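Local coordinates for protein acylneuraminate lyase (Mycoplasma synoviae, PDB 4N4P) that belongs to the dihydrodipicolinate synthetase family of TIM-barrel proteins and assembles from four copies of its chain, at residues K231-V234 and M235-H239. Residues are numbered along the deposited sequence; the frame is centred on the assembly and turned at random.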
ATOM      1  N   LYS A 231     -15.787  -5.156 -31.967  1.00 11.42           N
ATOM      2  CA  LYS A 231     -15.687  -4.741 -30.563  1.00 11.93           C
ATOM      3  C   LYS A 231     -16.170  -5.817 -29.618  1.00 10.44           C
ATOM      4  O   LYS A 231     -15.570  -6.036 -28.565  1.00 10.20           O
ATOM      5  CB  LYS A 231     -16.544  -3.505 -30.289  1.00 13.00           C
ATOM      6  CG  LYS A 231     -16.408  -2.380 -31.239  1.00 18.21           C
ATOM      7  CD  LYS A 231     -15.094  -1.706 -31.065  1.00 20.14           C
ATOM      8  CE  LYS A 231     -15.257  -0.267 -31.498  1.00 21.12           C
ATOM      9  NZ  LYS A 231     -15.983  -0.182 -32.792  1.00 24.99           N
ATOM     10  N   GLU A 232     -17.285  -6.457 -29.979  1.00 10.50           N
ATOM     11  CA  GLU A 232     -17.841  -7.526 -29.168  1.00 11.49           C
ATOM     12  C   GLU A 232     -16.891  -8.711 -29.035  1.00 10.28           C
ATOM     13  O   GLU A 232     -16.794  -9.287 -27.947  1.00  9.48           O
ATOM     14  CB  GLU A 232     -19.223  -7.996 -29.676  1.00 12.57           C
ATOM     15  CG  GLU A 232     -20.334  -6.937 -29.451  1.00 18.78           C
ATOM     16  CD  GLU A 232     -20.596  -6.651 -27.972  1.00 27.01           C
ATOM     17  OE1 GLU A 232     -21.019  -7.576 -27.223  1.00 31.91           O
ATOM     18  OE2 GLU A 232     -20.365  -5.496 -27.550  1.00 30.20           O
ATOM     19  N   ALA A 233     -16.222  -9.075 -30.137  1.00  9.53           N
ATOM     20  CA  ALA A 233     -15.283 -10.208 -30.111  1.00  9.56           C
ATOM     21  C   ALA A 233     -14.078  -9.877 -29.252  1.00  8.89           C
ATOM     22  O   ALA A 233     -13.589 -10.741 -28.513  1.00  9.66           O
ATOM     23  CB  ALA A 233     -14.835 -10.621 -31.543  1.00  9.77           C
ATOM     24  N   VAL A 234     -13.612  -8.629 -29.313  1.00  7.84           N
ATOM     25  CA  VAL A 234     -12.478  -8.227 -28.462  1.00  8.43           C
ATOM     26  C   VAL A 234     -12.849  -8.491 -26.989  1.00  8.42           C
ATOM     27  O   VAL A 234     -12.051  -9.024 -26.226  1.00  7.88           O
ATOM     28  CB  VAL A 234     -12.111  -6.754 -28.647  1.00  7.96           C
ATOM     29  CG1 VAL A 234     -11.113  -6.298 -27.569  1.00  7.43           C
ATOM     30  CG2 VAL A 234     -11.505  -6.526 -30.035  1.00  8.24           C
ATOM     31  N   MET A 235     -14.051  -8.074 -26.598  1.00  7.82           N
ATOM     32  CA  MET A 235     -14.535  -8.335 -25.225  1.00  8.28           C
ATOM     33  C   MET A 235     -14.599  -9.816 -24.891  1.00  9.10           C
ATOM     34  O   MET A 235     -14.076 -10.239 -23.871  1.00  8.59           O
ATOM     35  CB  MET A 235     -15.918  -7.722 -25.002  1.00  8.82           C
ATOM     36  CG  MET A 235     -15.928  -6.236 -25.295  1.00  8.54           C
ATOM     37  SD  MET A 235     -17.592  -5.544 -25.188  1.00 11.76           S
ATOM     38  CE  MET A 235     -17.365  -4.049 -26.167  1.00  9.90           C
ATOM     39  N   LYS A 236     -15.299 -10.578 -25.731  1.00  8.97           N
ATOM     40  CA  LYS A 236     -15.524 -11.996 -25.481  1.00  9.58           C
ATOM     41  C   LYS A 236     -14.195 -12.760 -25.444  1.00  7.75           C
ATOM     42  O   LYS A 236     -13.965 -13.550 -24.537  1.00  6.50           O
ATOM     43  CB  LYS A 236     -16.467 -12.566 -26.550  1.00 10.39           C
ATOM     44  CG  LYS A 236     -16.659 -14.089 -26.470  1.00 16.32           C
ATOM     45  CD  LYS A 236     -17.612 -14.603 -27.576  1.00 21.56           C
ATOM     46  CE  LYS A 236     -17.392 -16.111 -27.832  1.00 26.30           C
ATOM     47  NZ  LYS A 236     -16.038 -16.338 -28.487  1.00 28.12           N
ATOM     48  N   LEU A 237     -13.317 -12.488 -26.420  1.00  6.66           N
ATOM     49  CA  LEU A 237     -12.022 -13.187 -26.505  1.00  7.43           C
ATOM     50  C   LEU A 237     -11.077 -12.792 -25.358  1.00  7.23           C
ATOM     51  O   LEU A 237     -10.223 -13.593 -24.934  1.00  7.49           O
ATOM     52  CB  LEU A 237     -11.325 -12.928 -27.851  1.00  6.74           C
ATOM     53  CG  LEU A 237     -12.073 -13.500 -29.068  1.00  9.06           C
ATOM     54  CD1 LEU A 237     -11.467 -12.855 -30.323  1.00 10.70           C
ATOM     55  CD2 LEU A 237     -12.019 -15.034 -29.152  1.00 11.71           C
ATOM     56  N   THR A 238     -11.225 -11.561 -24.877  1.00  6.40           N
ATOM     57  CA  THR A 238     -10.464 -11.130 -23.707  1.00  6.47           C
ATOM     58  C   THR A 238     -10.971 -11.879 -22.459  1.00  6.61           C
ATOM     59  O   THR A 238     -10.164 -12.357 -21.651  1.00  5.53           O
ATOM     60  CB  THR A 238     -10.563  -9.618 -23.492  1.00  6.14           C
ATOM     61  OG1 THR A 238      -9.862  -8.946 -24.560  1.00  7.75           O
ATOM     62  CG2 THR A 238      -9.927  -9.204 -22.119  1.00  5.82           C
ATOM     63  N   HIS A 239     -12.295 -11.988 -22.313  1.00  6.21           N
ATOM     64  CA  HIS A 239     -12.830 -12.722 -21.139  1.00  7.55           C
ATOM     65  C   HIS A 239     -12.325 -14.152 -21.147  1.00  7.76           C
ATOM     66  O   HIS A 239     -11.879 -14.658 -20.120  1.00  7.59           O
ATOM     67  CB  HIS A 239     -14.365 -12.665 -21.109  1.00  8.22           C
ATOM     68  CG  HIS A 239     -14.897 -11.265 -20.979  1.00  8.43           C
ATOM     69  ND1 HIS A 239     -14.282 -10.309 -20.200  1.00 10.08           N
ATOM     70  CD2 HIS A 239     -15.981 -10.663 -21.531  1.00 10.23           C
ATOM     71  CE1 HIS A 239     -14.959  -9.173 -20.278  1.00  8.56           C
ATOM     72  NE2 HIS A 239     -16.003  -9.363 -21.069  1.00 11.45           N
TER
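Thr238 and Val234, one helical turn apart in the first turns of helix 231-248, lie side by side and show how a hydroxyl can be absorbed by the helix that carries it. With chi1 at -68°, the threonine places OG1 beside its own backbone N and turns it back up the helix, where it donates to Val234 O at 2.8 Å. Thr238 N also donates to Val234 O, at 3.0 Å, from the opposite face of the carbonyl plane, so two donors grip one acceptor. Val234 CG1 lies 4.2 Å from Thr238 OG1, the two side chains pointing the same way.

On another side of the helix, Met235 runs backwards beyond CG as an extended chain (chi2 174°) past Lys231 O, which CG approaches to 3.3 Å. Its thioether end crosses the bent side chain of Glu232 at a slant, with Glu232 OE2 3.6 Å from both SD and CE of Met235. Leu237 CD1 in turn makes an apolar contact with Ala233 CB at 4.2 Å, beside Ala233 O, which accepts the backbone bond from Leu237 N at 2.7 Å.

These sides serve different neighbours: Ala233, Val234 and Leu237 pack on helix 212-227, whereas Met235 meets Thr201 of the second subunit and Lys231 NZ bonds to Asn229 of that subunit. The buried Thr238 packs on Ala197 and on Met202 of the second subunit, an apolar setting consistent with its hydroxyl proton being satisfied within its own helix.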